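Local coordinates for protein probable arylamine n-acetyl transferase (Mycobacterium abscessus, PDB 4GUZ) that probably transfers acetyl groups from acetyl-coenzyme A to arylamines, as an arylamine N-acetyltransferase, at residues A[33-38]-A[121-126]; A[49-54]-A[275-280]; A[69-74]-A[83-88]; A[109-114]-A[164-169]; A[134-139]-A[230-235]. One frame throughout, in Å; residues are numbered along the deposited sequence.

Contact 1: A[33-38]-A[121-126]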
# COMPACT_ATOMS: atom_id res chain seq x y z
N GLU A 33 -17.84 6.44 8.67
CA GLU A 33 -18.15 6.99 7.35
C GLU A 33 -16.99 7.86 6.84
O GLU A 33 -16.66 7.78 5.66
CB GLU A 33 -19.49 7.74 7.33
CG GLU A 33 -20.51 7.13 6.36
CD GLU A 33 -20.49 5.62 6.18
OE1 GLU A 33 -20.51 4.88 7.19
OE2 GLU A 33 -20.43 5.18 5.01
N THR A 34 -16.32 8.58 7.74
CA THR A 34 -15.15 9.39 7.39
C THR A 34 -13.99 8.46 6.98
O THR A 34 -13.39 8.69 5.93
CB THR A 34 -14.78 10.32 8.54
OG1 THR A 34 -15.86 11.24 8.72
CG2 THR A 34 -13.48 11.12 8.27
N LEU A 35 -13.73 7.41 7.77
CA LEU A 35 -12.66 6.43 7.49
C LEU A 35 -12.87 5.79 6.13
O LEU A 35 -11.90 5.62 5.39
CB LEU A 35 -12.63 5.36 8.60
CG LEU A 35 -11.49 4.33 8.53
CD1 LEU A 35 -10.13 4.98 8.70
CD2 LEU A 35 -11.70 3.22 9.55
N ARG A 36 -14.12 5.43 5.79
CA ARG A 36 -14.45 4.84 4.50
C ARG A 36 -14.08 5.78 3.37
O ARG A 36 -13.46 5.35 2.40
CB ARG A 36 -15.95 4.45 4.41
CG ARG A 36 -16.22 3.10 5.07
CD ARG A 36 -17.70 2.78 5.20
NE ARG A 36 -17.87 1.63 6.10
CZ ARG A 36 -18.81 0.70 5.98
NH1 ARG A 36 -19.73 0.78 5.01
NH2 ARG A 36 -18.86 -0.32 6.83
N ARG A 37 -14.44 7.06 3.50
CA ARG A 37 -14.14 8.05 2.45
C ARG A 37 -12.63 8.31 2.36
O ARG A 37 -12.13 8.51 1.26
CB ARG A 37 -14.90 9.36 2.68
CG ARG A 37 -16.43 9.18 2.53
CD ARG A 37 -17.20 10.46 2.23
NE ARG A 37 -16.86 11.61 3.08
CZ ARG A 37 -17.19 11.75 4.36
NH1 ARG A 37 -17.86 10.78 4.99
NH2 ARG A 37 -16.84 12.83 5.04
N LEU A 38 -11.92 8.26 3.51
CA LEU A 38 -10.46 8.48 3.58
C LEU A 38 -9.72 7.36 2.86
O LEU A 38 -8.88 7.63 2.01
CB LEU A 38 -9.96 8.57 5.02
CG LEU A 38 -10.25 9.84 5.81
CD1 LEU A 38 -9.82 9.67 7.24
CD2 LEU A 38 -9.52 11.04 5.22
N VAL A 121 -7.91 0.62 13.04
CA VAL A 121 -8.69 1.68 13.67
C VAL A 121 -9.72 1.06 14.64
O VAL A 121 -10.39 0.08 14.29
CB VAL A 121 -9.37 2.58 12.60
CG1 VAL A 121 -10.31 3.60 13.23
CG2 VAL A 121 -8.32 3.30 11.76
N ARG A 122 -9.84 1.66 15.85
CA ARG A 122 -10.79 1.25 16.88
C ARG A 122 -12.01 2.18 16.86
O ARG A 122 -11.86 3.39 17.09
CB ARG A 122 -10.12 1.25 18.27
CG ARG A 122 -9.24 0.04 18.52
CD ARG A 122 -8.76 0.03 19.96
NE ARG A 122 -7.51 0.76 20.11
CZ ARG A 122 -6.32 0.18 20.26
NH1 ARG A 122 -6.23 -1.14 20.32
NH2 ARG A 122 -5.23 0.92 20.38
N LEU A 123 -13.21 1.63 16.56
CA LEU A 123 -14.47 2.39 16.51
C LEU A 123 -15.54 1.62 17.26
O LEU A 123 -15.97 0.55 16.81
CB LEU A 123 -14.94 2.73 15.08
CG LEU A 123 -14.08 3.67 14.25
CD1 LEU A 123 -14.40 3.52 12.78
CD2 LEU A 123 -14.24 5.12 14.70
N ALA A 124 -15.95 2.16 18.43
CA ALA A 124 -16.95 1.57 19.33
C ALA A 124 -16.52 0.14 19.74
O ALA A 124 -15.38 -0.05 20.16
CB ALA A 124 -18.33 1.59 18.68
N ALA A 125 -17.40 -0.86 19.60
CA ALA A 125 -17.05 -2.23 19.99
C ALA A 125 -16.24 -2.97 18.89
O ALA A 125 -16.00 -4.17 19.02
CB ALA A 125 -18.31 -3.01 20.33
N GLU A 126 -15.79 -2.26 17.83
CA GLU A 126 -15.14 -2.90 16.67
C GLU A 126 -13.70 -2.43 16.33
O GLU A 126 -13.21 -1.40 16.80
CB GLU A 126 -16.02 -2.67 15.43
CG GLU A 126 -17.51 -2.92 15.66
CD GLU A 126 -18.36 -2.99 14.41
OE1 GLU A 126 -18.92 -1.94 14.01
OE2 GLU A 126 -18.53 -4.11 13.87

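Contact 2: A[49-54]-A[275-280]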
# COMPACT_ATOMS: atom_id res chain seq x y z
N GLU A 49 4.41 2.85 -6.14
CA GLU A 49 5.64 2.49 -6.86
C GLU A 49 6.81 2.38 -5.90
O GLU A 49 6.74 2.89 -4.78
CB GLU A 49 5.94 3.52 -7.98
CG GLU A 49 5.96 4.93 -7.45
CD GLU A 49 7.18 5.77 -7.78
OE1 GLU A 49 8.32 5.29 -7.58
OE2 GLU A 49 6.99 6.94 -8.18
N ASN A 50 7.91 1.75 -6.34
CA ASN A 50 9.13 1.51 -5.56
C ASN A 50 10.38 2.05 -6.27
O ASN A 50 11.48 1.55 -6.00
CB ASN A 50 9.30 -0.02 -5.38
CG ASN A 50 9.69 -0.73 -6.68
OD1 ASN A 50 9.38 -0.26 -7.80
ND2 ASN A 50 10.45 -1.81 -6.57
N LEU A 51 10.22 3.03 -7.20
CA LEU A 51 11.32 3.47 -8.05
C LEU A 51 12.49 4.10 -7.28
O LEU A 51 13.61 4.01 -7.77
CB LEU A 51 10.87 4.39 -9.20
CG LEU A 51 9.82 3.77 -10.17
CD1 LEU A 51 9.27 4.81 -11.17
CD2 LEU A 51 10.38 2.56 -10.90
N ASP A 52 12.26 4.63 -6.06
CA ASP A 52 13.33 5.16 -5.23
C ASP A 52 14.24 4.04 -4.76
O ASP A 52 15.46 4.23 -4.72
CB ASP A 52 12.77 5.93 -4.03
CG ASP A 52 12.35 7.35 -4.37
OD1 ASP A 52 12.50 7.75 -5.55
OD2 ASP A 52 11.83 8.03 -3.47
N ALA A 53 13.67 2.86 -4.45
CA ALA A 53 14.45 1.69 -4.01
C ALA A 53 15.22 1.09 -5.17
O ALA A 53 16.38 0.69 -4.99
CB ALA A 53 13.53 0.63 -3.40
N VAL A 54 14.60 1.06 -6.36
CA VAL A 54 15.25 0.52 -7.55
C VAL A 54 16.42 1.42 -7.97
O VAL A 54 17.48 0.89 -8.33
CB VAL A 54 14.24 0.30 -8.71
CG1 VAL A 54 14.92 -0.32 -9.93
CG2 VAL A 54 13.07 -0.58 -8.25
N THR A 275 17.04 8.62 -16.98
CA THR A 275 18.23 8.07 -17.62
C THR A 275 18.70 6.82 -16.86
O THR A 275 18.96 5.79 -17.49
CB THR A 275 19.33 9.16 -17.69
OG1 THR A 275 18.82 10.30 -18.38
CG2 THR A 275 20.60 8.67 -18.38
N LEU A 276 18.77 6.92 -15.52
CA LEU A 276 19.19 5.81 -14.66
C LEU A 276 18.16 4.66 -14.69
O LEU A 276 18.56 3.50 -14.66
CB LEU A 276 19.41 6.31 -13.22
CG LEU A 276 20.04 5.33 -12.21
CD1 LEU A 276 21.43 4.89 -12.64
CD2 LEU A 276 20.10 5.96 -10.83
N LEU A 277 16.85 4.98 -14.79
CA LEU A 277 15.84 3.91 -14.83
C LEU A 277 15.97 3.09 -16.11
O LEU A 277 15.98 1.86 -16.02
CB LEU A 277 14.40 4.45 -14.66
CG LEU A 277 13.28 3.39 -14.66
CD1 LEU A 277 13.34 2.49 -13.45
CD2 LEU A 277 11.93 4.03 -14.74
N LEU A 278 16.15 3.75 -17.28
CA LEU A 278 16.36 3.11 -18.58
C LEU A 278 17.54 2.13 -18.54
O LEU A 278 17.48 1.08 -19.19
CB LEU A 278 16.59 4.18 -19.68
CG LEU A 278 15.40 5.03 -20.12
CD1 LEU A 278 15.84 6.18 -21.02
CD2 LEU A 278 14.39 4.21 -20.87
N GLU A 279 18.60 2.46 -17.76
CA GLU A 279 19.79 1.62 -17.56
C GLU A 279 19.42 0.38 -16.78
O GLU A 279 19.84 -0.72 -17.16
CB GLU A 279 20.93 2.40 -16.86
CG GLU A 279 21.59 3.45 -17.74
CD GLU A 279 22.71 4.27 -17.12
OE1 GLU A 279 23.26 3.87 -16.07
OE2 GLU A 279 23.06 5.31 -17.72
N ARG A 280 18.60 0.53 -15.70
CA ARG A 280 18.11 -0.61 -14.91
C ARG A 280 17.22 -1.52 -15.79
O ARG A 280 17.31 -2.74 -15.70
CB ARG A 280 17.31 -0.14 -13.67
CG ARG A 280 18.09 0.71 -12.67
CD ARG A 280 18.94 -0.12 -11.71
NE ARG A 280 19.34 0.65 -10.53
CZ ARG A 280 20.41 1.44 -10.46
NH1 ARG A 280 21.21 1.58 -11.51
NH2 ARG A 280 20.68 2.09 -9.34

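Contact 3: A[69-74]-A[83-88]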
# COMPACT_ATOMS: atom_id res chain seq x y z
N LYS A 69 6.72 14.48 -2.04
CA LYS A 69 6.83 13.53 -3.15
C LYS A 69 5.43 13.06 -3.62
O LYS A 69 5.11 13.18 -4.80
CB LYS A 69 7.70 12.34 -2.73
CG LYS A 69 7.91 11.28 -3.82
CD LYS A 69 8.40 10.02 -3.16
CE LYS A 69 8.68 8.92 -4.13
NZ LYS A 69 9.09 7.69 -3.41
N LEU A 70 4.59 12.56 -2.70
CA LEU A 70 3.28 11.97 -3.03
C LEU A 70 2.18 12.96 -3.44
O LEU A 70 1.28 12.57 -4.19
CB LEU A 70 2.75 11.07 -1.89
CG LEU A 70 3.63 9.88 -1.53
CD1 LEU A 70 2.90 8.86 -0.67
CD2 LEU A 70 4.12 9.18 -2.74
N LEU A 71 2.21 14.20 -2.94
CA LEU A 71 1.13 15.14 -3.25
C LEU A 71 1.56 16.29 -4.19
O LEU A 71 0.69 16.98 -4.72
CB LEU A 71 0.56 15.76 -1.95
CG LEU A 71 0.17 14.89 -0.75
CD1 LEU A 71 -0.26 15.76 0.43
CD2 LEU A 71 -0.97 13.94 -1.09
N ARG A 72 2.88 16.54 -4.34
CA ARG A 72 3.36 17.69 -5.10
C ARG A 72 4.30 17.36 -6.28
O ARG A 72 4.84 18.26 -6.91
CB ARG A 72 4.02 18.70 -4.14
CG ARG A 72 3.05 19.15 -3.05
CD ARG A 72 3.52 20.35 -2.27
NE ARG A 72 4.50 20.01 -1.25
CZ ARG A 72 4.26 20.00 0.06
NH1 ARG A 72 3.04 20.28 0.52
NH2 ARG A 72 5.22 19.71 0.91
N SER A 73 4.45 16.08 -6.61
CA SER A 73 5.23 15.65 -7.75
C SER A 73 4.54 14.44 -8.42
O SER A 73 3.77 13.74 -7.73
CB SER A 73 6.67 15.33 -7.35
OG SER A 73 6.79 14.08 -6.69
N PRO A 74 4.77 14.18 -9.73
CA PRO A 74 4.12 13.01 -10.38
C PRO A 74 4.80 11.70 -9.95
O PRO A 74 5.46 11.03 -10.74
CB PRO A 74 4.30 13.30 -11.87
CG PRO A 74 5.55 14.11 -11.95
CD PRO A 74 5.61 14.93 -10.70
N VAL A 83 1.57 4.23 4.59
CA VAL A 83 1.20 4.10 6.02
C VAL A 83 1.65 5.37 6.80
O VAL A 83 0.88 5.86 7.63
CB VAL A 83 1.70 2.78 6.65
CG1 VAL A 83 1.70 2.84 8.18
CG2 VAL A 83 0.84 1.62 6.18
N ALA A 84 2.84 5.94 6.49
CA ALA A 84 3.29 7.18 7.16
C ALA A 84 2.26 8.29 6.93
O ALA A 84 1.81 8.92 7.88
CB ALA A 84 4.67 7.61 6.64
N LEU A 85 1.81 8.47 5.67
CA LEU A 85 0.85 9.48 5.30
C LEU A 85 -0.51 9.22 5.91
O LEU A 85 -1.11 10.13 6.46
CB LEU A 85 0.74 9.58 3.77
CG LEU A 85 0.29 10.92 3.19
CD1 LEU A 85 1.29 12.03 3.52
CD2 LEU A 85 0.20 10.82 1.68
N PHE A 86 -1.00 7.98 5.82
CA PHE A 86 -2.33 7.67 6.32
C PHE A 86 -2.36 7.74 7.82
O PHE A 86 -3.33 8.28 8.37
CB PHE A 86 -2.82 6.30 5.81
CG PHE A 86 -4.32 6.14 5.81
CD1 PHE A 86 -5.10 6.74 4.83
CD2 PHE A 86 -4.94 5.30 6.74
CE1 PHE A 86 -6.50 6.59 4.84
CE2 PHE A 86 -6.34 5.14 6.74
CZ PHE A 86 -7.10 5.77 5.78
N GLY A 87 -1.28 7.29 8.47
CA GLY A 87 -1.11 7.35 9.92
C GLY A 87 -1.15 8.77 10.42
O GLY A 87 -1.80 9.07 11.42
N ALA A 88 -0.49 9.68 9.67
CA ALA A 88 -0.48 11.11 9.99
C ALA A 88 -1.87 11.70 9.88
O ALA A 88 -2.24 12.49 10.74
CB ALA A 88 0.47 11.85 9.06

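Contact 4: A[109-114]-A[164-169]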
# COMPACT_ATOMS: atom_id res chain seq x y z
N THR A 109 3.63 -21.19 1.33
CA THR A 109 3.50 -21.78 2.68
C THR A 109 4.73 -21.47 3.53
O THR A 109 4.63 -21.44 4.77
CB THR A 109 3.24 -23.28 2.59
OG1 THR A 109 4.30 -23.88 1.84
CG2 THR A 109 1.88 -23.59 1.97
N THR A 110 5.90 -21.23 2.87
CA THR A 110 7.13 -20.82 3.54
C THR A 110 6.92 -19.41 4.09
O THR A 110 6.62 -18.48 3.34
CB THR A 110 8.36 -20.87 2.58
OG1 THR A 110 8.44 -22.16 1.98
CG2 THR A 110 9.67 -20.55 3.31
N ILE A 111 7.07 -19.25 5.42
CA ILE A 111 6.86 -17.98 6.11
C ILE A 111 7.79 -16.90 5.57
O ILE A 111 9.01 -17.12 5.49
CB ILE A 111 7.03 -18.14 7.65
CG1 ILE A 111 6.03 -19.17 8.22
CG2 ILE A 111 6.89 -16.78 8.36
CD1 ILE A 111 6.35 -19.62 9.74
N ARG A 112 7.20 -15.75 5.21
CA ARG A 112 7.91 -14.57 4.72
C ARG A 112 8.12 -13.59 5.88
O ARG A 112 7.40 -13.70 6.88
CB ARG A 112 7.12 -13.89 3.57
CG ARG A 112 6.72 -14.83 2.42
CD ARG A 112 7.91 -15.46 1.76
NE ARG A 112 7.59 -16.01 0.44
CZ ARG A 112 8.40 -16.82 -0.25
NH1 ARG A 112 9.57 -17.18 0.27
NH2 ARG A 112 8.05 -17.26 -1.45
N PRO A 113 9.07 -12.61 5.80
CA PRO A 113 9.24 -11.68 6.94
C PRO A 113 8.06 -10.70 7.00
O PRO A 113 7.35 -10.54 6.01
CB PRO A 113 10.57 -10.98 6.66
CG PRO A 113 11.16 -11.66 5.44
CD PRO A 113 10.04 -12.33 4.72
N ALA A 114 7.83 -10.10 8.17
CA ALA A 114 6.71 -9.17 8.38
C ALA A 114 7.08 -7.80 7.87
O ALA A 114 7.43 -6.92 8.65
CB ALA A 114 6.34 -9.11 9.86
N VAL A 164 -1.75 -18.60 12.02
CA VAL A 164 -1.17 -18.20 10.74
C VAL A 164 0.28 -18.66 10.61
O VAL A 164 0.70 -19.08 9.53
CB VAL A 164 -1.33 -16.68 10.48
CG1 VAL A 164 -2.80 -16.33 10.29
CG2 VAL A 164 -0.73 -15.83 11.61
N THR A 165 1.02 -18.62 11.72
CA THR A 165 2.40 -19.07 11.84
C THR A 165 2.43 -19.82 13.18
O THR A 165 1.56 -19.55 14.02
CB THR A 165 3.38 -17.88 11.73
OG1 THR A 165 3.09 -16.93 12.74
CG2 THR A 165 3.35 -17.19 10.36
N PRO A 166 3.36 -20.77 13.42
CA PRO A 166 3.29 -21.58 14.66
C PRO A 166 3.28 -20.77 15.97
O PRO A 166 4.10 -19.88 16.18
CB PRO A 166 4.54 -22.47 14.55
CG PRO A 166 4.70 -22.67 13.09
CD PRO A 166 4.41 -21.29 12.51
N GLY A 167 2.30 -21.07 16.81
CA GLY A 167 2.09 -20.43 18.11
C GLY A 167 1.53 -19.03 18.03
O GLY A 167 1.37 -18.37 19.07
N ALA A 168 1.26 -18.53 16.82
CA ALA A 168 0.69 -17.19 16.68
C ALA A 168 -0.84 -17.23 16.51
O ALA A 168 -1.43 -18.28 16.23
CB ALA A 168 1.34 -16.44 15.53
N ASP A 169 -1.47 -16.10 16.82
CA ASP A 169 -2.91 -15.87 16.65
C ASP A 169 -3.01 -14.70 15.72
O ASP A 169 -2.60 -13.60 16.07
CB ASP A 169 -3.61 -15.62 18.01
CG ASP A 169 -5.05 -15.14 17.91
OD1 ASP A 169 -5.70 -15.42 16.88
OD2 ASP A 169 -5.51 -14.46 18.84

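Contact 5: A[134-139]-A[230-235]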
# COMPACT_ATOMS: atom_id res chain seq x y z
N PHE A 134 -0.98 -1.40 -0.15
CA PHE A 134 -0.59 -2.66 -0.79
C PHE A 134 -0.45 -2.51 -2.32
O PHE A 134 0.19 -3.35 -2.95
CB PHE A 134 -1.60 -3.77 -0.42
CG PHE A 134 -1.25 -5.16 -0.90
CD1 PHE A 134 -0.34 -5.95 -0.21
CD2 PHE A 134 -1.84 -5.69 -2.05
CE1 PHE A 134 -0.01 -7.24 -0.66
CE2 PHE A 134 -1.52 -6.98 -2.50
CZ PHE A 134 -0.60 -7.74 -1.81
N GLY A 135 -0.98 -1.45 -2.91
CA GLY A 135 -0.94 -1.26 -4.36
C GLY A 135 -2.31 -1.67 -4.88
O GLY A 135 -3.14 -0.80 -5.13
N THR A 136 -2.59 -3.00 -4.88
CA THR A 136 -3.94 -3.51 -5.25
C THR A 136 -4.72 -3.64 -3.96
O THR A 136 -5.30 -4.68 -3.64
CB THR A 136 -3.85 -4.81 -6.06
OG1 THR A 136 -3.02 -5.75 -5.36
CG2 THR A 136 -3.33 -4.58 -7.48
N SER A 137 -4.73 -2.56 -3.22
CA SER A 137 -5.30 -2.44 -1.91
C SER A 137 -6.82 -2.51 -1.87
O SER A 137 -7.49 -2.02 -2.79
CB SER A 137 -4.89 -1.09 -1.31
OG SER A 137 -3.75 -1.24 -0.47
N PRO A 138 -7.39 -3.01 -0.75
CA PRO A 138 -8.83 -2.90 -0.55
C PRO A 138 -9.22 -1.43 -0.60
O PRO A 138 -8.44 -0.56 -0.16
CB PRO A 138 -9.02 -3.48 0.85
CG PRO A 138 -7.88 -4.42 1.02
CD PRO A 138 -6.76 -3.64 0.43
N LEU A 139 -10.38 -1.13 -1.21
CA LEU A 139 -10.83 0.25 -1.36
C LEU A 139 -11.58 0.69 -0.13
O LEU A 139 -11.94 1.86 -0.03
CB LEU A 139 -11.71 0.42 -2.60
CG LEU A 139 -11.05 0.12 -3.96
CD1 LEU A 139 -12.08 0.03 -5.04
CD2 LEU A 139 -10.06 1.19 -4.35
N ALA A 230 -7.44 -2.92 -12.70
CA ALA A 230 -6.12 -2.73 -12.09
C ALA A 230 -5.02 -2.87 -13.12
O ALA A 230 -5.20 -3.52 -14.14
CB ALA A 230 -5.89 -3.74 -10.97
N TYR A 231 -3.88 -2.22 -12.85
CA TYR A 231 -2.64 -2.33 -13.61
C TYR A 231 -1.50 -2.56 -12.68
O TYR A 231 -1.42 -1.93 -11.62
CB TYR A 231 -2.31 -1.05 -14.41
CG TYR A 231 -3.24 -0.72 -15.54
CD1 TYR A 231 -3.06 -1.27 -16.80
CD2 TYR A 231 -4.23 0.25 -15.38
CE1 TYR A 231 -3.89 -0.92 -17.86
CE2 TYR A 231 -5.06 0.60 -16.43
CZ TYR A 231 -4.89 0.02 -17.67
OH TYR A 231 -5.73 0.39 -18.70
N ILE A 232 -0.59 -3.41 -13.10
CA ILE A 232 0.64 -3.71 -12.39
C ILE A 232 1.76 -3.76 -13.41
O ILE A 232 1.69 -4.58 -14.33
CB ILE A 232 0.61 -5.04 -11.56
CG1 ILE A 232 -0.47 -5.06 -10.45
CG2 ILE A 232 2.01 -5.32 -10.97
CD1 ILE A 232 -0.66 -6.49 -9.69
N LEU A 233 2.79 -2.94 -13.23
CA LEU A 233 4.00 -3.03 -14.04
C LEU A 233 5.00 -3.86 -13.23
O LEU A 233 5.41 -3.46 -12.13
CB LEU A 233 4.55 -1.64 -14.40
CG LEU A 233 5.87 -1.62 -15.17
CD1 LEU A 233 5.70 -2.18 -16.59
CD2 LEU A 233 6.47 -0.24 -15.21
N ASP A 234 5.33 -5.05 -13.73
CA ASP A 234 6.25 -5.95 -13.06
C ASP A 234 7.55 -5.88 -13.87
O ASP A 234 7.69 -6.59 -14.87
CB ASP A 234 5.64 -7.37 -12.97
CG ASP A 234 6.43 -8.34 -12.12
OD1 ASP A 234 7.48 -7.94 -11.58
OD2 ASP A 234 6.00 -9.52 -11.99
N HIS A 235 8.43 -4.94 -13.49
CA HIS A 235 9.70 -4.61 -14.15
C HIS A 235 9.36 -3.98 -15.51
O HIS A 235 9.00 -2.80 -15.53
CB HIS A 235 10.64 -5.83 -14.24
CG HIS A 235 12.05 -5.50 -14.62
ND1 HIS A 235 12.78 -4.56 -13.92
CD2 HIS A 235 12.84 -6.03 -15.58
CE1 HIS A 235 13.98 -4.53 -14.49
NE2 HIS A 235 14.06 -5.40 -15.49

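Contact 1: A[33-38]-A[121-126]
L35, on helix 32-45, faces V121 near the end of strand 116-123 with their CA atoms 8.7 Å apart, a spacing that lets side chains but not backbones meet. Just beyond the touching residues the strand reverses in a type II' turn from L123 to E126, and the paired bonds L123 N to E126 O and E126 N to L123 O close a tight beta hairpin with strand 126-130. The side chains of L35 and V121 reach toward each other tip to tip. With CG anti to the backbone N (chi1 -175°), L35 extends its fork toward the strand, and both prongs are used. CD2 of L35 rests 3.9 Å from CB of V121 and also touches its CG1, while CD1 of L35 lies 3.9 Å from CG2 of V121. A beta-branched valine suits the strand and offers its methyls close to the backbone, while the longer leucine spans the gap from the helix. L123, two residues further along the same strand face, adds a looser contact, its CD1 lying 4.2 Å from CD2 of L35. L90 of helix 79-92 and C130 of strand 126-130 also touch both L35 and V121. In the fold usual for this family, the contact joins the N-terminal helical bundle to the beta-barrel domain. Since only hydrocarbon groups meet between the two segments, the grip comes from dispersion and the exclusion of water, and it depends on complementary shape rather than on the direction of any bond.

Contact 2: A[49-54]-A[275-280]
R280 and V54 join two helices of the arylamine N-acetyltransferase fold: helix 271-282, near the C terminus, packs against the short helix 51-56 of the N-terminal helical region, with the R280 and V54 CA atoms 8.0 Å apart. The side chain of R280 leaves its helix toward V54, CB placing CG beside a methyl group: CG of R280 is 4.3 Å from CG1 of V54. A bend at the next bond (chi2 -81°) turns the chain toward the backbone, and CD of R280 comes to 3.8 Å from O of V54. NE of R280 then gives its hydrogen to O of V54 at 2.9 Å, with an N-H...O angle of 164°. The oxygen lies at the edge of the guanidinium group and close to its plane, though the donor is tilted from the carbonyl plane. NH2 of R280 stands 3.6 Å from the same V54 O, a proximity rather than a second bond. Arginine suits the place because its aliphatic part can pack on valine while its NE serves a carbonyl in the last turn of a helix, where backbone donors commonly run out. One turn back, L277 crosses L51 at about a right angle, CD1 of L277 meeting CD2 of L51 at 3.9 Å. L277 also packs on L55 and on L258 and L261 of helix 254-263. N50 is the N-cap residue of helix 51-56, but its OD1 accepts from N of F221 and its ND2 bonds to O of F216 and of R219. OE1 of E49 accepts a hydrogen bond from N of L51 at 3.0 Å, the donor almost in line with the bond from OE1 to CD.

Contact 3: A[69-74]-A[83-88]
L70 and L71 meet L85 without any ring between them; the nearby ring of F86, on the same helix as L85, is engaged elsewhere, in an edge-to-face pair with H42. Among the flat backbone groups, the carbonyl of K69 accepts a hydrogen bond from OG of S73 at 2.7 Å, in its plane and on a lone pair. S73 thereby folds its side chain back onto the last part of helix 63-72, a role for which a short hydroxyl side chain is well suited. On the side facing helix 79-92 the contact is wholly apolar. L70 and L85 lie alongside each other, pointing in opposite senses, and CD1 of L70 comes to 4.1 Å from CD2 of L85. That same methyl of L85 is also 4.3 Å from CD2 of L71, so one leucine branch lies against two consecutive leucines. CG of L85 stands anti to the backbone N (chi1 -154°), which carries the branch outward from its helix. This is helix-on-helix packing inside the N-terminal helical bundle of the arylamine N-acetyltransferase fold, between two helices that follow each other in the chain and are joined by a short loop. Y18 of helix 15-21 touches both L71 and L85, so a third helix closes over the leucines, and I46 lies against L70 and L71. K69 directs its charged end away from these leucines, and its NZ forms salt bridges with D52 and E81.

Contact 4: A[109-114]-A[164-169]
The backbone oxygen of T165 accepts a hydrogen bond from N of A168 at 3.0 Å, closing a type II beta turn whose first two residues, T165 and P166, carry the contact with I111. P166 and G167 occupy the turn's two central positions: the ring fixes phi of proline near the value needed, and G167 takes a positive phi of 74° that other residues adopt less easily. Against this turn I111 holds out its extended chain. Its CG1 stands anti to the carbonyl carbon (chi1 -59°), leading CD1 to P166, where CD1 of I111 ends 3.8 Å from CD of the P166 ring. The same CD1 of I111 is 3.9 Å from CG2 of T165, and CG1 of I111 lies 4.0 Å from that methyl; the side chains of I111 and T165 cross obliquely. Threonine thus offers a methyl to the isoleucine. The contact joins two loops of the beta-barrel domain, the one between strands 96-104 and 116-123 and the hairpin turn between strands 155-162 and 170-176. R103, on strand 96-104, touches both I111 and T165. Q105 ties the first loop on either side of I111, bonding O of T110 with NE2 and N of R112 with OE1. Both loops are largely exposed and touch crystal neighbours, so packing in the crystal may influence their precise setting.

Contact 5: A[134-139]-A[230-235]
A loop beside the probable Cys-His-Asp triad of the family, whose histidine and aspartate are probably H116 and D131, here meets strand 229-234 through T136, A230 and I232. T136 is the centre of an inverse gamma turn and turns its methyl toward the strand. OG1 of T136 sits between the backbone N and the carbonyl carbon (chi1 52°), which leaves CG2 anti to the carbonyl carbon and directed at the strand. The side chains of T136 and I232 cross at about a right angle. CG2 of T136 lies 4.0 Å from CD1 of I232 and 4.2 Å from its CG1, so the methyl rests against the outer half of the isoleucine. A230 contributes a lighter touch, its CB standing 4.4 Å from CG2 of T136; a small residue suits that position, where the backbones come closest. The loop holds its shape by other means. S137 OG accepts a hydrogen bond from N of F134 at 2.8 Å, with an N-H...O angle of 155°, and also bonds to O of D131. G135 adopts a conformation in which a CB would press on the carbonyl O of F134. The ring of F134 forms a T-shaped pair with that of H116. Around the contact, Q223 of strand 221-226 touches T136, and I241 of strand 237-242 packs on both A230 and I232, while V43 of helix 32-45 lies against S137 and L139: the loop thus runs between the helical bundle and the sheet of the C-terminal part.

From the N terminus, contact 1 opens on helix 32-45 and closes at strand 116-123, joining the helical bundle to the barrel; contact 3, between helices that follow each other, is nested inside it. Contact 2 opens soon after contact 1 and closes near the C terminus, so it crosses contact 1 and encloses contacts 3, 4 and 5. Contact 4 links two barrel loops and crosses both contact 1 and contact 5, which begins after contact 1 has closed. Contact 5 ties the loop 134-139 to strand 229-234. Contacts 2 and 5 touch where O of R280 packs on CE1 of H235, and L38 and L35 touch F86 between contacts 1 and 3.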